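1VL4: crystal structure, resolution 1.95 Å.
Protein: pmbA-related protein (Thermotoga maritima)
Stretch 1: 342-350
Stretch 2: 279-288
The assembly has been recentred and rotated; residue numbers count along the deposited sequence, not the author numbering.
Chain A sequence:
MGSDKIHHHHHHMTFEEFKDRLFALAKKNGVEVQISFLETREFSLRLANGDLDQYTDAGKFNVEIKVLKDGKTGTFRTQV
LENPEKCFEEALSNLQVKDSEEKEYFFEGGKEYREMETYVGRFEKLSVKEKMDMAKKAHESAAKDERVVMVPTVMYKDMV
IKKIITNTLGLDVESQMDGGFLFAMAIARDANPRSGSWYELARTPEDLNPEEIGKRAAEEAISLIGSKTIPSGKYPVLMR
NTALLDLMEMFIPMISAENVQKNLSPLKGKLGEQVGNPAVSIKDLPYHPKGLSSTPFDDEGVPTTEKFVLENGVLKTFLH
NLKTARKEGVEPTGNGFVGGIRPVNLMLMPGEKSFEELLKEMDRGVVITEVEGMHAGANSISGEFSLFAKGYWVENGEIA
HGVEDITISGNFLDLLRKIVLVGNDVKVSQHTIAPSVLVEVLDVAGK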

# COMPACT_ATOMS: atom_id res chain seq x y z
N ARG A 342 -5.91 -1.47 -18.13
CA ARG A 342 -7.17 -1.16 -17.50
C ARG A 342 -8.06 -0.24 -18.34
O ARG A 342 -7.59 0.46 -19.21
CB ARG A 342 -6.97 -0.57 -16.09
CG ARG A 342 -6.42 0.83 -16.06
CD ARG A 342 -6.45 1.48 -14.65
NE ARG A 342 -5.58 2.67 -14.58
CZ ARG A 342 -5.85 3.87 -15.08
NH1 ARG A 342 -7.00 4.13 -15.74
NH2 ARG A 342 -4.95 4.83 -14.93
N PRO A 343 -9.37 -0.27 -18.06
CA PRO A 343 -10.30 0.68 -18.63
C PRO A 343 -10.03 2.07 -18.08
O PRO A 343 -9.36 2.21 -17.06
CB PRO A 343 -11.69 0.17 -18.14
CG PRO A 343 -11.45 -0.68 -17.03
CD PRO A 343 -10.02 -1.16 -17.07
N VAL A 344 -10.57 3.07 -18.75
CA VAL A 344 -10.43 4.44 -18.26
C VAL A 344 -11.62 4.67 -17.31
O VAL A 344 -11.43 4.81 -16.12
CB VAL A 344 -10.37 5.46 -19.44
CG1 VAL A 344 -10.29 6.86 -18.92
CG2 VAL A 344 -9.12 5.17 -20.35
N ASN A 345 -12.82 4.71 -17.85
CA ASN A 345 -14.04 4.67 -17.05
C ASN A 345 -14.80 3.43 -17.44
O ASN A 345 -15.20 3.28 -18.59
CB ASN A 345 -14.90 5.88 -17.31
CG ASN A 345 -14.23 7.21 -16.91
OD1 ASN A 345 -14.21 7.56 -15.74
ND2 ASN A 345 -13.72 7.96 -17.93
N LEU A 346 -14.97 2.51 -16.51
CA LEU A 346 -15.70 1.29 -16.84
C LEU A 346 -17.15 1.49 -16.39
O LEU A 346 -17.41 1.46 -15.21
CB LEU A 346 -15.10 0.07 -16.14
CG LEU A 346 -15.73 -1.28 -16.55
CD1 LEU A 346 -15.40 -1.59 -17.99
CD2 LEU A 346 -15.29 -2.36 -15.65
N MET A 347 -18.06 1.58 -17.37
CA MET A 347 -19.44 1.96 -17.13
C MET A 347 -20.44 0.87 -17.47
O MET A 347 -20.52 0.43 -18.61
CB MET A 347 -19.79 3.21 -17.95
CG MET A 347 -21.21 3.69 -17.75
SD MET A 347 -21.46 5.30 -18.42
CE MET A 347 -23.16 5.61 -18.02
N LEU A 348 -21.27 0.53 -16.50
CA LEU A 348 -22.47 -0.27 -16.77
C LEU A 348 -23.56 0.67 -17.22
O LEU A 348 -23.89 1.64 -16.53
CB LEU A 348 -22.93 -1.04 -15.51
CG LEU A 348 -24.28 -1.77 -15.71
CD1 LEU A 348 -24.00 -2.98 -16.48
CD2 LEU A 348 -24.92 -2.16 -14.43
N MET A 349 -24.11 0.39 -18.40
CA MET A 349 -25.01 1.27 -19.04
C MET A 349 -26.38 1.20 -18.35
O MET A 349 -26.88 0.10 -18.13
CB MET A 349 -25.11 0.91 -20.51
CG MET A 349 -23.79 1.03 -21.30
SD MET A 349 -22.88 2.60 -21.14
CE MET A 349 -23.90 3.70 -21.98
N PRO A 350 -27.00 2.36 -18.04
CA PRO A 350 -28.28 2.34 -17.34
C PRO A 350 -29.43 1.90 -18.22
O PRO A 350 -29.37 2.06 -19.44
CB PRO A 350 -28.50 3.82 -16.93
CG PRO A 350 -27.84 4.59 -17.98
CD PRO A 350 -26.59 3.74 -18.33
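Stretch 2 (279-288) AVSIKDLPYH

Stretch 2 lies beside stretch 1 as an antiparallel strand, and the shortest hydrogen bond between them comes from a side chain: Val344 N donates to Asp284 OD1 at 2.8 Å. Asp284, with chi1 in the t well, points its CA-to-CB bond to the sheet face it shares with Leu346, yet its carboxylate reaches back to the amide of Val344, just before the strand, while OD2 is satisfied elsewhere in the structure.

The backbone ladder follows. Leu285 N donates to Asn345 O at 2.9 Å, and Asn345 N returns a bond to Leu285 O at 3.0 Å, bent to 140°. That same carbonyl is used twice, because Asn345 ND2 also reaches Leu285 O at 3.1 Å. Two residues on, the pairing is more regular: Met347 N to Lys283 O and Lys283 N to Met347 O are both 2.9 Å. Met349 N to Ser281 O, again 2.9 Å, extends the pattern. Here a water joins the two stretches, its O accepting from Ser281 N at 2.9 Å and lying 2.6 Å from Met349 O.

The two strands run at 152° between their N-to-C directions, close to antiparallel, with axes 4.7 Å apart at closest approach. In the non-hydrogen-bonded pairs the CA atoms come closer, Leu346 CA to Asp284 CA at 4.8 Å, and carbonyls that already accept an amide also meet a neighbouring CA-H: Ile282 CA lies 3.2 Å from Met347 O.

Pair type sets the face. The non-hydrogen-bonded pairs put Leu346, Leu348, Ile282 and Asp284 on one, where Leu346 CD1 meets Ile282 CG2 at 3.5 Å and Leu348 CD1 meets Val280 CG1 at 3.7 Å. The hydrogen-bonded pairs put Asn345, Met347, Lys283 and Leu285 on the other; there the extended Met347 places SD 3.7 Å from Leu285 CD2, a diagonal contact. Met349, m at all three chi angles, brings its SD within 3.6 Å of Lys283 CG.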

# COMPACT_ATOMS: atom_id res chain seq x y z
N ALA A 279 -29.63 -7.75 -20.71
CA ALA A 279 -29.80 -6.42 -20.11
C ALA A 279 -28.50 -5.68 -19.80
O ALA A 279 -28.54 -4.49 -19.54
CB ALA A 279 -30.64 -6.52 -18.85
N VAL A 280 -27.35 -6.35 -19.85
CA VAL A 280 -26.13 -5.80 -19.32
C VAL A 280 -25.20 -5.40 -20.46
O VAL A 280 -24.81 -6.26 -21.23
CB VAL A 280 -25.42 -6.80 -18.43
CG1 VAL A 280 -23.95 -6.32 -18.06
CG2 VAL A 280 -26.23 -7.05 -17.19
N SER A 281 -24.89 -4.09 -20.56
CA SER A 281 -23.84 -3.60 -21.44
C SER A 281 -22.85 -2.83 -20.59
O SER A 281 -23.26 -2.02 -19.76
CB SER A 281 -24.39 -2.69 -22.56
OG SER A 281 -25.23 -3.39 -23.48
N ILE A 282 -21.56 -3.07 -20.83
CA ILE A 282 -20.51 -2.42 -20.13
C ILE A 282 -19.54 -1.87 -21.18
O ILE A 282 -19.06 -2.63 -22.08
CB ILE A 282 -19.76 -3.40 -19.19
CG1 ILE A 282 -20.74 -3.98 -18.15
CG2 ILE A 282 -18.64 -2.70 -18.47
CD1 ILE A 282 -20.13 -5.07 -17.26
N LYS A 283 -19.26 -0.57 -21.04
CA LYS A 283 -18.40 0.17 -21.95
C LYS A 283 -17.16 0.66 -21.22
O LYS A 283 -17.13 0.89 -20.00
CB LYS A 283 -19.16 1.39 -22.51
CG LYS A 283 -20.40 1.09 -23.35
CD LYS A 283 -20.78 2.29 -24.24
CE LYS A 283 -20.05 2.34 -25.56
NZ LYS A 283 -20.49 3.58 -26.30
N ASP A 284 -16.11 0.83 -22.02
CA ASP A 284 -14.91 1.57 -21.57
C ASP A 284 -15.02 2.94 -22.21
O ASP A 284 -15.08 3.04 -23.44
CB ASP A 284 -13.62 0.84 -22.00
CG ASP A 284 -12.32 1.63 -21.62
OD1 ASP A 284 -12.38 2.54 -20.77
OD2 ASP A 284 -11.25 1.40 -22.24
N LEU A 285 -15.12 3.96 -21.36
CA LEU A 285 -15.31 5.33 -21.82
C LEU A 285 -14.04 6.14 -21.54
O LEU A 285 -13.55 6.13 -20.42
CB LEU A 285 -16.46 5.98 -21.06
CG LEU A 285 -17.82 6.15 -21.67
CD1 LEU A 285 -18.38 4.92 -22.38
CD2 LEU A 285 -18.74 6.67 -20.59
N PRO A 286 -13.50 6.86 -22.55
CA PRO A 286 -12.34 7.76 -22.28
C PRO A 286 -12.63 8.90 -21.29
O PRO A 286 -11.73 9.41 -20.63
CB PRO A 286 -12.03 8.35 -23.66
CG PRO A 286 -12.61 7.33 -24.65
CD PRO A 286 -13.83 6.77 -23.99
N TYR A 287 -13.87 9.35 -21.28
CA TYR A 287 -14.23 10.52 -20.54
C TYR A 287 -15.62 10.46 -19.96
O TYR A 287 -16.54 10.01 -20.61
CB TYR A 287 -14.09 11.75 -21.40
CG TYR A 287 -14.64 13.02 -20.82
CD1 TYR A 287 -13.87 13.86 -19.99
CD2 TYR A 287 -15.92 13.43 -21.18
CE1 TYR A 287 -14.41 15.04 -19.47
CE2 TYR A 287 -16.47 14.58 -20.64
CZ TYR A 287 -15.71 15.39 -19.82
OH TYR A 287 -16.29 16.55 -19.41
N HIS A 288 -15.72 10.94 -18.72
CA HIS A 288 -16.96 11.34 -18.09
C HIS A 288 -16.62 12.59 -17.24
O HIS A 288 -15.56 12.65 -16.63
CB HIS A 288 -17.47 10.20 -17.20
CG HIS A 288 -18.80 10.48 -16.57
ND1 HIS A 288 -18.97 11.41 -15.55
CD2 HIS A 288 -20.04 9.98 -16.83
CE1 HIS A 288 -20.24 11.43 -15.19
NE2 HIS A 288 -20.90 10.56 -15.93
O HOH W 1 -26.63 -2.31 -19.08